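Scyllo-inosose 3-dehydrogenase (Thermotoga maritima, PDB 3IP1) catalyses the NAD(+)-dependent oxidation of scyllo-inosose to 3-dehydro-scyllo-inosose, probably as a step in myo-inositol breakdown, and binds two zinc ions per subunit. Local coordinates at residues W173-L178 and D185-A190; G191-P196 and D362-I367. All coordinates share one frame; numbering follows the deposited sequence.

In the fold
Both contacts are built on helix 185-192 and its continuation, and they follow one another along the chain. Interaction 1 (173-178 with 185-190) packs helix 185-192 against the turn that follows strand 172-174, through L175 and L178; interaction 2 (191-196 with 362-367) holds the next residues against a loop that follows helix 349-358. Their centres lie about 10 Å apart. R186 joins them directly, its NH2 in a salt bridge 3.1 Å from D362 OD2, and L175 CD1 packs 3.7 Å from G191 CA. Interaction 2 contains E195, a ligand of the first metal site, whereas in interaction 1 the side chain of L175 is about 10 Å from that of E195.

Interaction 1 (W173-L178 and D185-A190); sequences WSLREL and DRLFLA
L187 meets main chain as well as side chain in this contact: its CD1 rests against CB and the carbonyl carbon of L178, with L187 CD1 3.7 Å from L178 C. No hydrogen bond crosses between the segments; three leucines and an alanine, L175, L178, L187 and A190, carry the contact through carbon-to-carbon packing, and L187 and L178 each take part in two of the three residue pairs. In L187 a chi1 of -174° carries CG to the L178 side, and a chi2 of 145°, well off a staggered value, turns CD1 to L178 and CD2 to L175. L187 CD2 lies 4.0 Å from CD1 of L175, the two side chains running at a slant to each other. L178 CB meets L187 CG at 3.9 Å. One turn further along the helix, CD1 of L178 touches the CB of A190, also at 3.9 Å. The pairing thus follows helical spacing, since L187 and A190 are three residues apart and present themselves to the same neighbour.

The segment 173-178 leaves strand 172-174, which pairs with strand 124-127 in the mixed sheet of the GroES-like domain, and, after L175, enters a short 3-10 segment, 176-178. An ST turn marks the exit: S174 OG accepts from the backbone N of R176 at 3.1 Å with an N-H...O angle of 165°. The L178 N to L175 O bond, 3.0 Å, then curls the chain so that both leucines point at the helix. Within the helix, L187 CD2 also lies 3.9 Å above one face of the F188 ring, offset toward its rim. P124 of the neighbouring strand touches L175, L187 and F188.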
# COMPACT_ATOMS: atom_id res chain seq x y z
N TRP A 173 22.91 -5.92 -15.35
CA TRP A 173 21.77 -5.26 -16.00
C TRP A 173 22.24 -4.56 -17.27
O TRP A 173 23.27 -3.88 -17.29
CB TRP A 173 21.14 -4.22 -15.06
CG TRP A 173 20.45 -4.84 -13.88
CD1 TRP A 173 20.96 -5.03 -12.63
CD2 TRP A 173 19.11 -5.36 -13.85
NE1 TRP A 173 20.03 -5.63 -11.82
CE2 TRP A 173 18.88 -5.85 -12.55
CE3 TRP A 173 18.09 -5.47 -14.81
CZ2 TRP A 173 17.67 -6.42 -12.16
CZ3 TRP A 173 16.88 -6.05 -14.43
CH2 TRP A 173 16.68 -6.51 -13.11
N SER A 174 21.47 -4.70 -18.34
CA SER A 174 21.89 -4.16 -19.63
C SER A 174 21.87 -2.64 -19.65
O SER A 174 20.94 -2.03 -19.13
CB SER A 174 20.98 -4.67 -20.74
OG SER A 174 21.37 -4.08 -21.96
N LEU A 175 22.87 -2.02 -20.28
CA LEU A 175 22.83 -0.59 -20.55
C LEU A 175 22.46 -0.23 -22.00
O LEU A 175 22.74 0.89 -22.45
CB LEU A 175 24.17 0.07 -20.18
CG LEU A 175 24.68 -0.02 -18.73
CD1 LEU A 175 26.09 0.55 -18.67
CD2 LEU A 175 23.74 0.67 -17.70
N ARG A 176 21.85 -1.16 -22.75
CA ARG A 176 21.46 -0.93 -24.17
C ARG A 176 20.65 0.35 -24.37
O ARG A 176 20.85 1.10 -25.33
CB ARG A 176 20.62 -2.11 -24.68
CG ARG A 176 21.40 -3.31 -25.15
CD ARG A 176 21.59 -3.29 -26.66
NE ARG A 176 20.32 -3.14 -27.38
CZ ARG A 176 20.20 -3.29 -28.69
NH1 ARG A 176 19.03 -3.12 -29.27
NH2 ARG A 176 21.26 -3.61 -29.41
N GLU A 177 19.70 0.57 -23.47
CA GLU A 177 18.85 1.77 -23.55
C GLU A 177 19.62 3.10 -23.59
O GLU A 177 19.07 4.13 -23.99
CB GLU A 177 17.89 1.83 -22.36
CG GLU A 177 16.73 0.82 -22.36
CD GLU A 177 16.09 0.75 -20.98
OE1 GLU A 177 14.94 1.22 -20.82
OE2 GLU A 177 16.76 0.26 -20.03
N LEU A 178 20.87 3.11 -23.13
CA LEU A 178 21.65 4.35 -23.12
C LEU A 178 22.34 4.62 -24.46
O LEU A 178 22.87 5.70 -24.68
CB LEU A 178 22.69 4.36 -21.98
CG LEU A 178 22.23 4.10 -20.53
CD1 LEU A 178 23.40 4.29 -19.57
CD2 LEU A 178 21.07 5.00 -20.11
N ASP A 185 32.25 6.98 -24.24
CA ASP A 185 32.61 6.74 -22.83
C ASP A 185 31.57 7.23 -21.83
O ASP A 185 31.48 6.68 -20.73
CB ASP A 185 33.95 7.40 -22.50
CG ASP A 185 35.14 6.62 -23.01
OD1 ASP A 185 34.99 5.48 -23.52
OD2 ASP A 185 36.26 7.16 -22.91
N ARG A 186 30.83 8.27 -22.21
CA ARG A 186 29.77 8.82 -21.35
C ARG A 186 28.71 7.75 -21.01
O ARG A 186 28.11 7.79 -19.94
CB ARG A 186 29.12 10.05 -22.00
CG ARG A 186 29.96 11.33 -21.89
CD ARG A 186 29.27 12.57 -22.52
NE ARG A 186 27.85 12.70 -22.14
CZ ARG A 186 27.42 13.03 -20.92
NH1 ARG A 186 28.28 13.26 -19.95
NH2 ARG A 186 26.11 13.12 -20.67
N LEU A 187 28.48 6.81 -21.92
CA LEU A 187 27.58 5.70 -21.65
C LEU A 187 28.05 4.92 -20.42
O LEU A 187 27.25 4.54 -19.56
CB LEU A 187 27.49 4.76 -22.86
CG LEU A 187 26.46 3.62 -22.74
CD1 LEU A 187 25.83 3.32 -24.10
CD2 LEU A 187 27.05 2.36 -22.14
N PHE A 188 29.36 4.67 -20.34
CA PHE A 188 29.91 3.89 -19.25
C PHE A 188 30.02 4.71 -17.98
O PHE A 188 29.77 4.22 -16.88
CB PHE A 188 31.24 3.26 -19.68
CG PHE A 188 31.09 2.28 -20.82
CD1 PHE A 188 30.48 1.04 -20.60
CD2 PHE A 188 31.53 2.60 -22.11
CE1 PHE A 188 30.30 0.13 -21.65
CE2 PHE A 188 31.39 1.70 -23.18
CZ PHE A 188 30.77 0.47 -22.95
N LEU A 189 30.37 5.98 -18.13
CA LEU A 189 30.26 6.92 -17.03
C LEU A 189 28.85 6.88 -16.40
O LEU A 189 28.74 6.81 -15.18
CB LEU A 189 30.65 8.33 -17.47
CG LEU A 189 32.12 8.56 -17.86
CD1 LEU A 189 32.35 10.02 -18.16
CD2 LEU A 189 33.11 8.06 -16.80
N ALA A 190 27.80 6.93 -17.22
CA ALA A 190 26.43 6.92 -16.70
C ALA A 190 26.14 5.60 -15.99
O ALA A 190 25.56 5.56 -14.90
CB ALA A 190 25.40 7.19 -17.81

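Interaction 2 (G191-P196 and D362-I367); sequences GSLVEP and DMTKII. With CD (cadmium ion), chain F.
This is a buried apolar contact between the junction of helices 185-192 and 194-207 and the loop leading from helix 349-358 to strand 369-371, with a single leucine, L193, making its close approaches. L193 sits at the break between the two helices, and its two methyls divide the work. CD1 of L193 lies over the main chain of M363 and T364, where the 3-10 segment begins, 3.5 Å from M363 O and 3.7 Å from T364 CA. The same L193 CD1 meets CD1 of I367 at 3.7 Å. L193 CD2, the other branch, lies 3.8 Å from I366 CD1, the two side chains passing in opposite directions. I366 has CG1 between its backbone N and carbonyl carbon (chi1 79°), a congested setting that nevertheless carries CD1 to the leucine.

The loop is shaped by an Asx turn: D362 OD1 accepts from T364 N at 2.9 Å, from 47° above the carboxylate plane, and from T364 OG1 at 2.6 Å through its syn lone pair. Two donors from one residue should hold the carboxylate firmly at the start of the 3-10 segment. M363, a selenomethionine, and I366 also touch helix 224-235, which follows strand 216-220 across a glycine-rich GxGxxG-like turn, consistent with a Rossmann-type coenzyme fold. The loop thus touches helix 224-235 through M363 and I366, and the E195-bearing junction through L193.

Two residues beyond L193, in helix 194-207, E195 OE1 binds the cadmium ion at 2.7 Å. H97, E98 and a water, 2.4 Å from the metal, are its other ligands at the site that binds zinc in this enzyme.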
# COMPACT_ATOMS: atom_id res chain seq x y z
N GLY A 191 26.57 4.51 -16.63
CA GLY A 191 26.49 3.15 -16.07
C GLY A 191 27.16 2.99 -14.72
O GLY A 191 26.63 2.29 -13.85
N SER A 192 28.32 3.64 -14.53
CA SER A 192 29.07 3.56 -13.28
C SER A 192 28.31 4.23 -12.11
O SER A 192 28.60 3.98 -10.93
CB SER A 192 30.49 4.17 -13.45
OG SER A 192 30.45 5.61 -13.53
N LEU A 193 27.33 5.06 -12.46
CA LEU A 193 26.54 5.78 -11.48
C LEU A 193 25.20 5.11 -11.15
O LEU A 193 24.41 5.68 -10.40
CB LEU A 193 26.32 7.22 -11.97
CG LEU A 193 27.57 8.10 -11.92
CD1 LEU A 193 27.50 9.28 -12.90
CD2 LEU A 193 27.82 8.61 -10.51
N VAL A 194 24.92 3.93 -11.71
CA VAL A 194 23.61 3.29 -11.47
C VAL A 194 23.49 2.80 -10.03
O VAL A 194 22.45 2.96 -9.37
CB VAL A 194 23.33 2.13 -12.47
CG1 VAL A 194 22.05 1.34 -12.05
CG2 VAL A 194 23.22 2.67 -13.89
N GLU A 195 24.57 2.21 -9.53
CA GLU A 195 24.58 1.70 -8.16
C GLU A 195 24.29 2.78 -7.10
O GLU A 195 23.34 2.64 -6.34
CB GLU A 195 25.88 0.91 -7.88
CG GLU A 195 25.88 0.07 -6.60
CD GLU A 195 26.35 0.82 -5.36
OE1 GLU A 195 26.90 1.93 -5.48
OE2 GLU A 195 26.17 0.30 -4.24
N PRO A 196 25.10 3.86 -7.04
CA PRO A 196 24.74 4.88 -6.03
C PRO A 196 23.37 5.54 -6.30
O PRO A 196 22.70 5.97 -5.35
CB PRO A 196 25.87 5.92 -6.14
CG PRO A 196 26.50 5.68 -7.51
CD PRO A 196 26.37 4.19 -7.74
N ASP A 362 20.40 12.74 -16.28
CA ASP A 362 21.84 12.61 -16.46
C ASP A 362 22.63 12.83 -15.16
O ASP A 362 22.89 13.97 -14.75
CB ASP A 362 22.32 13.59 -17.54
CG ASP A 362 23.82 13.49 -17.80
OD1 ASP A 362 24.46 12.53 -17.32
OD2 ASP A 362 24.36 14.38 -18.49
N MSE A 363 23.05 11.74 -14.53
CA MSE A 363 23.80 11.83 -13.29
C MSE A 363 25.30 12.13 -13.50
O MSE A 363 26.01 12.40 -12.54
CB MSE A 363 23.64 10.55 -12.46
CG MSE A 363 22.24 10.30 -11.96
SE MSE A 363 21.65 11.69 -10.75
CE MSE A 363 23.11 11.65 -9.48
N THR A 364 25.77 12.08 -14.75
CA THR A 364 27.20 12.27 -15.04
C THR A 364 27.67 13.67 -14.67
O THR A 364 28.87 13.89 -14.49
CB THR A 364 27.59 11.95 -16.52
OG1 THR A 364 27.01 12.92 -17.42
CG2 THR A 364 27.16 10.55 -16.92
N LYS A 365 26.72 14.59 -14.48
CA LYS A 365 27.03 15.94 -14.03
C LYS A 365 27.81 15.97 -12.71
O LYS A 365 28.47 16.95 -12.41
CB LYS A 365 25.75 16.78 -13.88
CG LYS A 365 24.92 16.95 -15.16
CD LYS A 365 23.85 18.00 -14.93
CE LYS A 365 23.22 18.45 -16.24
NZ LYS A 365 22.04 17.61 -16.61
N ILE A 366 27.71 14.90 -11.92
CA ILE A 366 28.35 14.89 -10.62
C ILE A 366 29.80 14.39 -10.63
O ILE A 366 30.51 14.51 -9.62
CB ILE A 366 27.53 14.11 -9.55
CG1 ILE A 366 27.71 12.60 -9.70
CG2 ILE A 366 26.04 14.59 -9.57
CD1 ILE A 366 27.32 11.80 -8.45
N ILE A 367 30.25 13.85 -11.76
CA ILE A 367 31.62 13.38 -11.87
C ILE A 367 32.56 14.59 -11.92
O ILE A 367 32.50 15.37 -12.86
CB ILE A 367 31.82 12.42 -13.07
CG1 ILE A 367 30.94 11.16 -12.90
CG2 ILE A 367 33.31 12.02 -13.22
CD1 ILE A 367 30.82 10.29 -14.15
CD CD F . 28.63 2.75 -3.57
O HOH W 1 26.79 4.11 -3.00